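PDB 3D1L: putative NADP oxidoreductase BF3122 from Bacteroides fragilis, which probably acts as an NADP-dependent oxidoreductase, pairing a Rossmann-type nucleotide-binding domain with a helical C-terminal domain, although its substrate is not established. Local coordinates for residues F139-S144 and N161-A166. Numbering follows the deposited sequence. Where two conformers were deposited one is given.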
loop_
_atom_site.group_PDB
_atom_site.type_symbol
_atom_site.label_atom_id
_atom_site.label_comp_id
_atom_site.label_asym_id
_atom_site.label_seq_id
_atom_site.Cartn_x
_atom_site.Cartn_y
_atom_site.Cartn_z
ATOM N N PHE B 139 12.602 11.330 -13.977
ATOM C CA PHE B 139 12.606 12.783 -14.057
ATOM C C PHE B 139 12.422 13.164 -15.534
ATOM O O PHE B 139 13.315 12.928 -16.328
ATOM C CB PHE B 139 13.978 13.269 -13.610
ATOM C CG PHE B 139 13.966 14.356 -12.608
ATOM C CD1 PHE B 139 13.489 15.618 -12.921
ATOM C CD2 PHE B 139 14.514 14.138 -11.357
ATOM C CE1 PHE B 139 13.534 16.626 -11.983
ATOM C CE2 PHE B 139 14.574 15.142 -10.417
ATOM C CZ PHE B 139 14.092 16.379 -10.713
ATOM N N PHE B 140 11.291 13.765 -15.898
ATOM C CA PHE B 140 11.024 14.162 -17.284
ATOM C C PHE B 140 11.255 15.633 -17.539
ATOM O O PHE B 140 10.813 16.491 -16.744
ATOM C CB PHE B 140 9.618 13.758 -17.681
ATOM C CG PHE B 140 9.340 12.322 -17.398
ATOM C CD1 PHE B 140 9.677 11.342 -18.330
ATOM C CD2 PHE B 140 8.799 11.936 -16.172
ATOM C CE1 PHE B 140 9.449 10.014 -18.066
ATOM C CE2 PHE B 140 8.582 10.614 -15.905
ATOM C CZ PHE B 140 8.903 9.650 -16.853
ATOM N N ILE B 141 11.967 15.908 -18.640
ATOM C CA ILE B 141 12.495 17.245 -18.948
ATOM C C ILE B 141 12.018 17.675 -20.313
ATOM O O ILE B 141 12.071 16.906 -21.282
ATOM C CB ILE B 141 14.056 17.277 -18.958
ATOM C CG1 ILE B 141 14.667 16.890 -17.594
ATOM C CG2 ILE B 141 14.616 18.655 -19.471
ATOM C CD1 ILE B 141 14.049 17.469 -16.407
ATOM N N GLU B 142 11.537 18.907 -20.364
ATOM C CA GLU B 142 11.226 19.606 -21.606
ATOM C C GLU B 142 11.763 21.030 -21.398
ATOM O O GLU B 142 11.775 21.518 -20.261
ATOM C CB GLU B 142 9.704 19.619 -21.805
ATOM C CG GLU B 142 9.234 19.538 -23.248
ATOM C CD GLU B 142 7.732 19.731 -23.360
ATOM O OE1 GLU B 142 7.067 19.773 -22.303
ATOM O OE2 GLU B 142 7.210 19.835 -24.496
ATOM N N ALA B 143 12.264 21.673 -22.458
ATOM C CA ALA B 143 12.666 23.085 -22.383
ATOM C C ALA B 143 12.538 23.806 -23.726
ATOM O O ALA B 143 12.438 23.171 -24.771
ATOM C CB ALA B 143 14.070 23.231 -21.819
ATOM N N SER B 144 12.535 25.138 -23.666
ATOM C CA SER B 144 12.413 26.029 -24.838
ATOM C C SER B 144 13.566 25.960 -25.839
ATOM O O SER B 144 13.435 26.443 -26.959
ATOM C CB SER B 144 12.283 27.471 -24.375
ATOM O OG SER B 144 13.364 27.773 -23.507
ATOM N N ASN B 161 19.147 8.726 -11.544
ATOM C CA ASN B 161 19.699 7.938 -12.658
ATOM C C ASN B 161 18.696 7.684 -13.779
ATOM O O ASN B 161 19.011 6.956 -14.716
ATOM C CB ASN B 161 20.158 6.572 -12.157
ATOM C CG ASN B 161 21.267 6.666 -11.139
ATOM O OD1 ASN B 161 22.155 7.508 -11.247
ATOM N ND2 ASN B 161 21.229 5.779 -10.143
ATOM N N ARG B 162 17.488 8.244 -13.648
ATOM C CA ARG B 162 16.418 8.029 -14.625
ATOM C C ARG B 162 15.892 9.348 -15.173
ATOM O O ARG B 162 14.760 9.744 -14.912
ATOM C CB ARG B 162 15.277 7.191 -14.026
ATOM C CG ARG B 162 15.477 5.674 -14.131
ATOM C CD ARG B 162 14.184 4.924 -13.774
ATOM N NE ARG B 162 14.155 3.547 -14.275
ATOM C CZ ARG B 162 13.414 3.121 -15.298
ATOM N NH1 ARG B 162 12.611 3.953 -15.955
ATOM N NH2 ARG B 162 13.473 1.848 -15.667
ATOM N N VAL B 163 16.717 10.016 -15.953
ATOM C CA VAL B 163 16.405 11.355 -16.479
ATOM C C VAL B 163 16.033 11.227 -17.955
ATOM O O VAL B 163 16.814 10.697 -18.738
ATOM C CB VAL B 163 17.636 12.298 -16.264
ATOM C CG1 VAL B 163 17.466 13.720 -16.940
ATOM C CG2 VAL B 163 17.891 12.424 -14.773
ATOM N N TYR B 164 14.838 11.673 -18.325
ATOM C CA TYR B 164 14.333 11.431 -19.675
ATOM C C TYR B 164 13.846 12.715 -20.304
ATOM O O TYR B 164 13.300 13.575 -19.611
ATOM C CB TYR B 164 13.172 10.437 -19.659
ATOM C CG TYR B 164 13.493 9.119 -18.997
ATOM C CD1 TYR B 164 14.434 8.259 -19.542
ATOM C CD2 TYR B 164 12.859 8.743 -17.808
ATOM C CE1 TYR B 164 14.733 7.059 -18.938
ATOM C CE2 TYR B 164 13.150 7.530 -17.191
ATOM C CZ TYR B 164 14.085 6.699 -17.766
ATOM O OH TYR B 164 14.375 5.495 -17.182
ATOM N N ASP B 165 14.071 12.852 -21.611
ATOM C CA ASP B 165 13.447 13.908 -22.395
ATOM C C ASP B 165 12.054 13.415 -22.715
ATOM O O ASP B 165 11.876 12.306 -23.249
ATOM C CB ASP B 165 14.174 14.087 -23.726
ATOM C CG ASP B 165 15.574 14.638 -23.572
ATOM O OD1 ASP B 165 15.697 15.842 -23.324
ATOM O OD2 ASP B 165 16.557 13.874 -23.721
ATOM N N ALA B 166 11.053 14.227 -22.410
ATOM C CA ALA B 166 9.686 13.866 -22.816
ATOM C C ALA B 166 8.882 15.115 -23.171
ATOM O O ALA B 166 9.098 16.180 -22.569
ATOM C CB ALA B 166 8.995 13.034 -21.710
HETATM O O HOH W 1 13.177 17.231 -23.776
#
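Phe139, Phe140 and Ile141 pair in parallel with Val163, Tyr164 and Asp165, the axes of the two short strands approaching to 4.7 Å with their directions 36° apart. Four backbone bonds join them. Phe139 N donates to Arg162 O and Phe139 O accepts from Tyr164 N, both nearly straight; Ile141 N then reaches Tyr164 O at 2.9 Å with a more bent N-H (143°). The last, from Ala166 N to Ile141 O, is 3.1 Å long. Ile141 O also accepts from a water that donates in addition to Asp165 OD1, while Asp165 OD2 forms a salt bridge with Lys153.

Helix 146-157 connects the strands as a beta-alpha-beta unit, and strand 163-165 is the outermost on this side of the chain's mixed sheet; strand 117-122 flanks 139-143 on its other side. The face carrying Phe139, Ile141 and Val163 is turned to that helix: Ile141 packs on Leu152, Phe139 on Ala156, and Ile141 CG1 approaches Val163 CG1 loosely, at 4.3 Å.

On the opposite face, the Phe140 and Tyr164 side chains lie side by side and point the same way, each CG anti to its carbonyl carbon. Their rings meet obliquely, planes at 33°, with Phe140 CE1 3.6 Å from Tyr164 CD2. Ala166 CB fits against Phe140 CD1 at 3.8 Å, and Val205 of the second subunit also packs on Phe140. Beyond this pair, Glu142 CG passes 3.4 Å from Ala166 O, and at the end of the extended chain OE1 hydrogen-bonds to Ser168 OG and forms a salt bridge with Arg171.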